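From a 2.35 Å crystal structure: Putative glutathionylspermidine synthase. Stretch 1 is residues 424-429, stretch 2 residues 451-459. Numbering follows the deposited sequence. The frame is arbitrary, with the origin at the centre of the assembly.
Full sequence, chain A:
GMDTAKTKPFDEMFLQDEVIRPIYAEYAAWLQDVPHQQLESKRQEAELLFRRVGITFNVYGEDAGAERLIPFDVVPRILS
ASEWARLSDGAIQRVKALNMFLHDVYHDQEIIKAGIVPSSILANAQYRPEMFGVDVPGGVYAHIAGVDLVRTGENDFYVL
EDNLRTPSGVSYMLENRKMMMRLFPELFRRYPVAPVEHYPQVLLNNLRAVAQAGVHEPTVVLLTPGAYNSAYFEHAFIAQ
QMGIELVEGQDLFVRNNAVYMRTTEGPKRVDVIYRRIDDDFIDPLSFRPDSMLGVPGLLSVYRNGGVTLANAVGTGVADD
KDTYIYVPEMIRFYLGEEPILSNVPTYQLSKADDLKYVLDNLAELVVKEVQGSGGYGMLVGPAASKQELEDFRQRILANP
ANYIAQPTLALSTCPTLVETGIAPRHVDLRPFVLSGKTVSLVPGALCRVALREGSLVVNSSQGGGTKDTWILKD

Stretch 1 424-429: PRHVDL
Stretch 2, residues 451-459: LREGSLVVN

How do a strand and an irregular loop lie against each other? Residues 424-429 are extended, part of a strand that runs on in both directions, with phi from -65° to -134° and psi from 131° to 166°. Residues 451-459 form no regular helix or strand, yet they follow the strand in the same order: CA of Arg425 lies 6.2 Å from CA of Leu451, CA of His426 lies 6.1 Å from CA of Leu456, and CA of Val427 lies 6.6 Å from CA of Val458. The jump from 451 to 456 is taken up by a type II turn from Arg452 to Ser455, with Glu453 at -62/128 and Gly454 at 82/-14. The positive phi favours glycine. Together the stretches bury 436 Å², and no backbone-to-backbone hydrogen bond joins them.

Which donors and acceptors does Arg425 satisfy? Its CB points toward the loop, and chi angles of -70° (m), -64° (m), -175° (t) and -91° carry the guanidinium to the start of the turn. There Arg425 NE donates to Leu451 O at 2.7 Å, with an N-H...O angle of 147°; this is the one hydrogen bond between the stretches, and the acceptor sits at the edge of the guanidinium, near its plane. Arg425 NH1 turns back to its own strand and donates to Pro424 O at 2.8 Å, so two carbonyls hold the buried group. Glu453 covers one face, its CB 3.5 Å from Arg425 NH2. With chi1 and chi2 both t and chi3 at -52°, Glu453 places OE1 4.1 Å from Arg425 NH2, but well out of the guanidinium plane: opposite charges are near, and no N-H points at the oxygen.

What fixes the turn and the chain after it? Ser455 N donates to Arg452 O at 3.2 Å, closing the turn. Ser455, with chi1 at -179° (t), then uses OG to accept a hydrogen bond from Val457 N at 3.1 Å, a good task for a short hydroxyl side chain. Val458 N makes a weak bond to Leu456 O at 3.3 Å.

How does His426 fit against this loop? Its CB also points toward stretch 2, and chi1 -63° (m) with chi2 -66° presents the CD2 edge to the backbone, where His426 CD2 lies 3.0 Å from Ser455 O, near the ring plane. ND1 is hydrogen-bonded elsewhere in the structure. Leu456 covers one ring face: chi1 -62° (m) and chi2 147° bring Leu456 CD2 to 3.7 Å from the His426 ring centroid, 11° off the normal, a CH-pi contact suited to a branched aliphatic side chain.

What closes the far end? Val458, buried and pointing toward the strand with chi1 -63° (m), packs CG1 3.8 Å from His426 O and CG2 3.4 Å from Asp428 OD2. Asp428 points toward the loop with chi1 82° (p), whereas Val427, between His426 and Asp428 in the strand, points away; these Val458 contacts are packing and satisfy no acceptor.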

# COMPACT_ATOMS: atom_id res chain seq x y z
N PRO A 424 -22.80 -3.19 9.35
CA PRO A 424 -21.36 -2.95 9.52
C PRO A 424 -20.51 -4.04 8.87
O PRO A 424 -20.81 -5.23 9.01
CB PRO A 424 -21.18 -2.94 11.05
CG PRO A 424 -22.54 -2.72 11.61
CD PRO A 424 -23.47 -3.40 10.66
N ARG A 425 -19.46 -3.63 8.13
CA ARG A 425 -18.50 -4.55 7.49
C ARG A 425 -17.06 -4.07 7.73
O ARG A 425 -16.82 -2.87 7.84
CB ARG A 425 -18.79 -4.73 6.00
CG ARG A 425 -20.07 -5.53 5.70
CD ARG A 425 -19.98 -6.96 6.21
NE ARG A 425 -21.16 -7.75 5.84
CZ ARG A 425 -22.25 -7.88 6.59
NH1 ARG A 425 -22.35 -7.21 7.73
NH2 ARG A 425 -23.25 -8.65 6.19
N HIS A 426 -16.12 -5.02 7.85
CA HIS A 426 -14.72 -4.72 8.14
C HIS A 426 -14.00 -4.05 6.97
O HIS A 426 -14.14 -4.46 5.82
CB HIS A 426 -13.98 -5.98 8.62
CG HIS A 426 -14.52 -6.54 9.90
ND1 HIS A 426 -14.42 -5.84 11.10
CD2 HIS A 426 -15.14 -7.72 10.14
CE1 HIS A 426 -15.00 -6.61 12.01
NE2 HIS A 426 -15.44 -7.75 11.48
N VAL A 427 -13.23 -2.99 7.27
CA VAL A 427 -12.46 -2.24 6.27
C VAL A 427 -11.00 -2.07 6.67
O VAL A 427 -10.68 -2.05 7.87
CB VAL A 427 -13.08 -0.83 5.98
CG1 VAL A 427 -14.38 -0.94 5.19
CG2 VAL A 427 -13.29 -0.03 7.27
N ASP A 428 -10.15 -1.82 5.69
CA ASP A 428 -8.78 -1.39 5.93
C ASP A 428 -8.45 -0.20 5.01
O ASP A 428 -9.22 0.10 4.09
CB ASP A 428 -7.77 -2.55 5.84
CG ASP A 428 -7.31 -2.94 4.46
OD1 ASP A 428 -7.91 -2.47 3.47
OD2 ASP A 428 -6.36 -3.75 4.35
N LEU A 429 -7.35 0.51 5.30
CA LEU A 429 -7.01 1.74 4.62
C LEU A 429 -5.56 1.74 4.11
O LEU A 429 -4.64 1.47 4.88
CB LEU A 429 -7.22 2.90 5.61
CG LEU A 429 -7.45 4.28 5.03
CD1 LEU A 429 -8.85 4.39 4.42
CD2 LEU A 429 -7.24 5.35 6.08
N LEU A 451 -16.86 -7.80 2.43
CA LEU A 451 -18.31 -7.82 2.21
C LEU A 451 -19.07 -8.94 2.95
O LEU A 451 -20.16 -8.68 3.46
CB LEU A 451 -18.64 -7.82 0.70
CG LEU A 451 -18.13 -6.59 -0.09
CD1 LEU A 451 -18.08 -6.87 -1.58
CD2 LEU A 451 -18.97 -5.35 0.19
N ARG A 452 -18.51 -10.17 2.99
CA ARG A 452 -19.15 -11.32 3.65
C ARG A 452 -19.28 -11.09 5.17
O ARG A 452 -18.36 -10.54 5.78
CB ARG A 452 -18.39 -12.62 3.36
CG ARG A 452 -19.15 -13.89 3.73
CD ARG A 452 -18.23 -15.09 3.88
NE ARG A 452 -17.47 -15.04 5.13
CZ ARG A 452 -16.28 -15.62 5.30
NH1 ARG A 452 -15.71 -16.29 4.30
NH2 ARG A 452 -15.66 -15.53 6.47
N GLU A 453 -20.43 -11.48 5.76
CA GLU A 453 -20.69 -11.27 7.19
C GLU A 453 -19.68 -12.02 8.08
O GLU A 453 -19.44 -13.22 7.89
CB GLU A 453 -22.13 -11.68 7.55
CG GLU A 453 -22.61 -11.10 8.88
CD GLU A 453 -23.95 -11.63 9.35
OE1 GLU A 453 -24.91 -11.59 8.56
OE2 GLU A 453 -24.03 -12.07 10.52
N GLY A 454 -19.06 -11.29 9.01
CA GLY A 454 -18.07 -11.84 9.93
C GLY A 454 -16.66 -11.95 9.38
O GLY A 454 -15.71 -12.15 10.14
N SER A 455 -16.51 -11.82 8.04
CA SER A 455 -15.21 -11.94 7.36
C SER A 455 -14.25 -10.79 7.67
O SER A 455 -14.68 -9.64 7.82
CB SER A 455 -15.40 -12.07 5.86
OG SER A 455 -14.16 -12.22 5.18
N LEU A 456 -12.94 -11.10 7.72
CA LEU A 456 -11.87 -10.12 7.91
C LEU A 456 -10.96 -10.14 6.68
O LEU A 456 -9.89 -9.54 6.68
CB LEU A 456 -11.07 -10.42 9.19
CG LEU A 456 -11.87 -10.34 10.49
CD1 LEU A 456 -11.37 -11.34 11.50
CD2 LEU A 456 -11.85 -8.95 11.07
N VAL A 457 -11.42 -10.82 5.62
CA VAL A 457 -10.69 -10.93 4.36
C VAL A 457 -11.12 -9.78 3.41
O VAL A 457 -12.09 -9.92 2.65
CB VAL A 457 -10.85 -12.35 3.71
CG1 VAL A 457 -10.04 -12.46 2.41
CG2 VAL A 457 -10.45 -13.45 4.69
N VAL A 458 -10.41 -8.63 3.50
CA VAL A 458 -10.66 -7.46 2.66
C VAL A 458 -10.13 -7.70 1.25
O VAL A 458 -10.45 -6.95 0.32
CB VAL A 458 -10.11 -6.14 3.27
CG1 VAL A 458 -10.78 -5.83 4.60
CG2 VAL A 458 -8.59 -6.20 3.43
N ASN A 459 -9.33 -8.77 1.09
CA ASN A 459 -8.73 -9.18 -0.17
C ASN A 459 -9.81 -9.59 -1.18
O ASN A 459 -10.71 -10.38 -0.86
CB ASN A 459 -7.73 -10.33 0.07
CG ASN A 459 -6.75 -10.05 1.19
OD1 ASN A 459 -7.04 -10.27 2.38
ND2 ASN A 459 -5.57 -9.54 0.85